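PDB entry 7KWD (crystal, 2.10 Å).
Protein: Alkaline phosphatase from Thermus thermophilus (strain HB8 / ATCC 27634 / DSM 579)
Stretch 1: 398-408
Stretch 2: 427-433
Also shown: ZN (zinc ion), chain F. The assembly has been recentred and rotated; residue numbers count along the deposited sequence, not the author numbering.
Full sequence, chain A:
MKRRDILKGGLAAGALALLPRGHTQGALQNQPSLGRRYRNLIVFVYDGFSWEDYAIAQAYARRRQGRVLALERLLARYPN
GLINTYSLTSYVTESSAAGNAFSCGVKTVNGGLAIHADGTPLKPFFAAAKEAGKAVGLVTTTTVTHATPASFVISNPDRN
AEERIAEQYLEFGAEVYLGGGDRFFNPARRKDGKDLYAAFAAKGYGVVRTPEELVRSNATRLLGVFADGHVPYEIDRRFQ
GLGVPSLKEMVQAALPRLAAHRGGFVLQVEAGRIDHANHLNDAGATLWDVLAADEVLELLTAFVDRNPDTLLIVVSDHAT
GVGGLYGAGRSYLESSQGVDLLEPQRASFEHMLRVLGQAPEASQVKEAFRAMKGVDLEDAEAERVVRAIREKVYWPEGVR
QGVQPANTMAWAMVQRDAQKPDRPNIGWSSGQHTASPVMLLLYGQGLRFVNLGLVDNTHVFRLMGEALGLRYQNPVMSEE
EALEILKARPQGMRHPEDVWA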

# COMPACT_ATOMS: atom_id res chain seq x y z
N GLY A 398 17.70 -12.89 8.04
CA GLY A 398 16.71 -12.96 9.09
C GLY A 398 16.48 -11.66 9.84
O GLY A 398 15.93 -11.67 10.94
N VAL A 399 16.89 -10.54 9.25
CA VAL A 399 16.65 -9.22 9.83
C VAL A 399 15.58 -8.45 9.05
O VAL A 399 14.56 -8.06 9.61
N ARG A 400 15.83 -8.19 7.78
CA ARG A 400 14.75 -7.72 6.93
C ARG A 400 13.62 -8.72 6.93
O ARG A 400 12.45 -8.37 7.12
N GLN A 401 13.97 -10.01 6.81
CA GLN A 401 13.00 -11.10 6.89
C GLN A 401 13.03 -11.66 8.32
O GLN A 401 13.56 -12.74 8.59
N GLY A 402 12.38 -10.95 9.23
CA GLY A 402 12.57 -11.14 10.65
C GLY A 402 11.72 -12.20 11.32
O GLY A 402 11.76 -12.35 12.54
N VAL A 403 10.94 -12.95 10.57
CA VAL A 403 10.06 -13.96 11.12
C VAL A 403 10.46 -15.31 10.54
O VAL A 403 10.40 -15.52 9.32
N GLN A 404 10.91 -16.21 11.41
CA GLN A 404 11.56 -17.44 10.97
C GLN A 404 11.09 -18.60 11.81
O GLN A 404 10.78 -18.43 12.99
N PRO A 405 11.02 -19.80 11.22
CA PRO A 405 11.53 -20.06 9.87
C PRO A 405 10.58 -19.73 8.71
O PRO A 405 10.95 -19.96 7.56
N ALA A 406 9.41 -19.17 8.99
CA ALA A 406 8.39 -19.01 7.96
C ALA A 406 8.90 -18.22 6.76
O ALA A 406 8.57 -18.55 5.61
N ASN A 407 9.68 -17.15 6.99
CA ASN A 407 10.11 -16.34 5.85
C ASN A 407 11.08 -17.10 4.96
O ASN A 407 11.11 -16.89 3.74
N THR A 408 11.92 -17.97 5.53
CA THR A 408 12.74 -18.83 4.68
C THR A 408 11.85 -19.78 3.89
O THR A 408 12.09 -20.05 2.71
N GLY A 427 5.54 -11.33 -3.51
CA GLY A 427 6.71 -11.12 -2.69
C GLY A 427 6.37 -10.24 -1.49
O GLY A 427 5.25 -9.76 -1.35
N TRP A 428 7.39 -10.01 -0.65
CA TRP A 428 7.20 -9.43 0.68
C TRP A 428 8.32 -8.44 0.97
O TRP A 428 9.49 -8.75 0.75
N SER A 429 7.93 -7.24 1.43
CA SER A 429 8.93 -6.24 1.80
C SER A 429 9.72 -6.70 3.02
O SER A 429 10.89 -6.34 3.18
N SER A 430 9.11 -7.50 3.89
CA SER A 430 9.65 -7.75 5.21
C SER A 430 8.78 -8.80 5.86
O SER A 430 7.76 -9.22 5.29
N GLY A 431 9.20 -9.26 7.04
CA GLY A 431 8.33 -10.04 7.90
C GLY A 431 7.70 -9.21 9.02
O GLY A 431 7.16 -9.78 9.98
N GLN A 432 7.72 -7.89 8.91
CA GLN A 432 7.29 -7.00 9.98
C GLN A 432 6.24 -5.99 9.49
O GLN A 432 5.92 -5.91 8.31
N HIS A 433 5.72 -5.19 10.43
CA HIS A 433 4.81 -4.10 10.07
C HIS A 433 5.52 -3.07 9.20
O HIS A 433 6.74 -2.94 9.22

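A recurring principle of protein interiors is that a loop without regular pairing must have its backbone polar groups met one by one, often by amide side chains. The contact between residues 398-408 and 427-433 of this alkaline phosphatase illustrates it well. The nearest pair of CA atoms across the stretches is that of Gln401 and Gly431, 4.9 Å apart, and the polar work around this point falls largely to one glutamine.

The CA-to-CB bond of Gln432 points sideways, but chi1 near -65° (m) and chi2 near 89° (p) bring its amide to the first loop. There Gln432 OE1 accepts a hydrogen bond from Gly402 N at 3.0 Å, while Gln432 NE2 donates weakly to Val399 O at 3.2 Å and to Arg400 O at 3.3 Å. One carboxamide thus serves a donor and two acceptors of the same turn, and NE2 has a further partner elsewhere in the structure. Arg400 O also receives a weak hydrogen bond from Gly431 N at 3.4 Å, and Ser430 CA makes a CA-H...O contact with Arg400 O at 3.4 Å. The second stretch braces itself in turn: Gln432 N donates to Ser430 OG at 2.7 Å, with the serine chi1 of 97° lying between wells.

Glycines permit this closeness. A CB on Gly402 would lie 2.7 Å from Gln432 OE1, and one on Gly431 would fall 2.3 Å from Asn407 OD1. Asn407 (chi1 m) points toward the second stretch, and its OD1 sits 3.5 Å from Gly431 CA. Asn407 OD1 is satisfied within its own stretch, by weak hydrogen bonds from Gln401 NE2 at 3.1 Å and Val403 N at 3.3 Å. Beside it, Val403 (chi1 t) brings CG2 to 3.2 Å from Gly431 O, a snug apolar-to-carbonyl contact.

A water completes the polar network. Arg400, extended with chi1 to chi3 all t, starts sideways and ends nearer the second stretch, where NE donates to water 1 at 2.7 Å. Gln401 (chi1 m, chi2 m) begins pointing away, yet its end returns, and the same water lies 2.7 Å from Gln401 OE1 and 2.8 Å from Trp428 O. The water thus joins Arg400 and Gln401 to Trp428, bridging two acceptors, Gln401 OE1 and Trp428 O, that lie 3.9 Å apart and cannot bond to each other. Trp428 (chi1 m) points toward the first stretch at CB, but its indole leads away.

Past the contact, His433 NE2 binds the zinc ion at 2.2 Å, with three other ligand atoms from elsewhere in the structure.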

# COMPACT_ATOMS: atom_id res chain seq x y z
CB VAL A 399 17.96 -8.41 9.92
CG1 VAL A 399 17.71 -7.01 10.48
CG2 VAL A 399 18.94 -9.19 10.80
CB ARG A 400 15.28 -7.49 5.52
CG ARG A 400 14.21 -7.34 4.46
CD ARG A 400 14.78 -6.62 3.26
NE ARG A 400 14.05 -6.98 2.06
CZ ARG A 400 14.38 -6.57 0.85
NH1 ARG A 400 15.44 -5.80 0.70
NH2 ARG A 400 13.65 -6.95 -0.20
CB GLN A 401 13.32 -12.14 5.84
CG GLN A 401 13.33 -11.63 4.38
CD GLN A 401 11.93 -11.54 3.73
OE1 GLN A 401 11.83 -11.26 2.54
NE2 GLN A 401 10.88 -11.76 4.53
CB VAL A 403 8.59 -13.63 10.84
CG1 VAL A 403 7.69 -14.79 11.25
CG2 VAL A 403 8.19 -12.32 11.58
CB GLN A 404 13.09 -17.30 11.06
CG GLN A 404 13.66 -16.15 10.23
CD GLN A 404 13.64 -16.48 8.75
OE1 GLN A 404 13.31 -17.59 8.37
NE2 GLN A 404 14.01 -15.50 7.91
CB PRO A 405 11.80 -21.56 9.90
CG PRO A 405 10.73 -22.10 10.81
CD PRO A 405 10.47 -21.03 11.85
CB ALA A 406 7.15 -18.33 8.53
CB ASN A 407 10.75 -15.01 6.29
CG ASN A 407 9.75 -14.00 6.91
OD1 ASN A 407 10.17 -12.91 7.31
ND2 ASN A 407 8.47 -14.34 7.01
CB THR A 408 13.75 -19.61 5.53
OG1 THR A 408 14.61 -18.70 6.22
CG2 THR A 408 14.62 -20.51 4.63
CB TRP A 428 7.20 -10.52 1.77
CG TRP A 428 6.17 -11.50 1.51
CD1 TRP A 428 6.26 -12.57 0.68
CD2 TRP A 428 4.84 -11.51 2.04
NE1 TRP A 428 5.07 -13.26 0.66
CE2 TRP A 428 4.18 -12.63 1.48
CE3 TRP A 428 4.15 -10.69 2.93
CZ2 TRP A 428 2.86 -12.96 1.78
CZ3 TRP A 428 2.82 -11.00 3.22
CH2 TRP A 428 2.19 -12.12 2.65
CB SER A 429 8.28 -4.89 2.12
OG SER A 429 7.25 -4.52 1.22
CB SER A 430 9.67 -6.45 6.04
OG SER A 430 8.53 -6.37 6.89
CB GLN A 432 8.52 -6.25 10.56
CG GLN A 432 9.53 -7.17 11.24
CD GLN A 432 10.57 -7.71 10.26
OE1 GLN A 432 10.41 -8.81 9.75
NE2 GLN A 432 11.62 -6.93 10.00
CB HIS A 433 4.30 -3.37 11.31
CG HIS A 433 3.67 -4.26 12.31
ND1 HIS A 433 3.26 -3.81 13.55
CD2 HIS A 433 3.39 -5.58 12.27
CE1 HIS A 433 2.76 -4.82 14.24
NE2 HIS A 433 2.83 -5.90 13.49
ZN ZN F . 2.08 -7.90 13.93
O HOH W 1 12.17 -8.86 1.36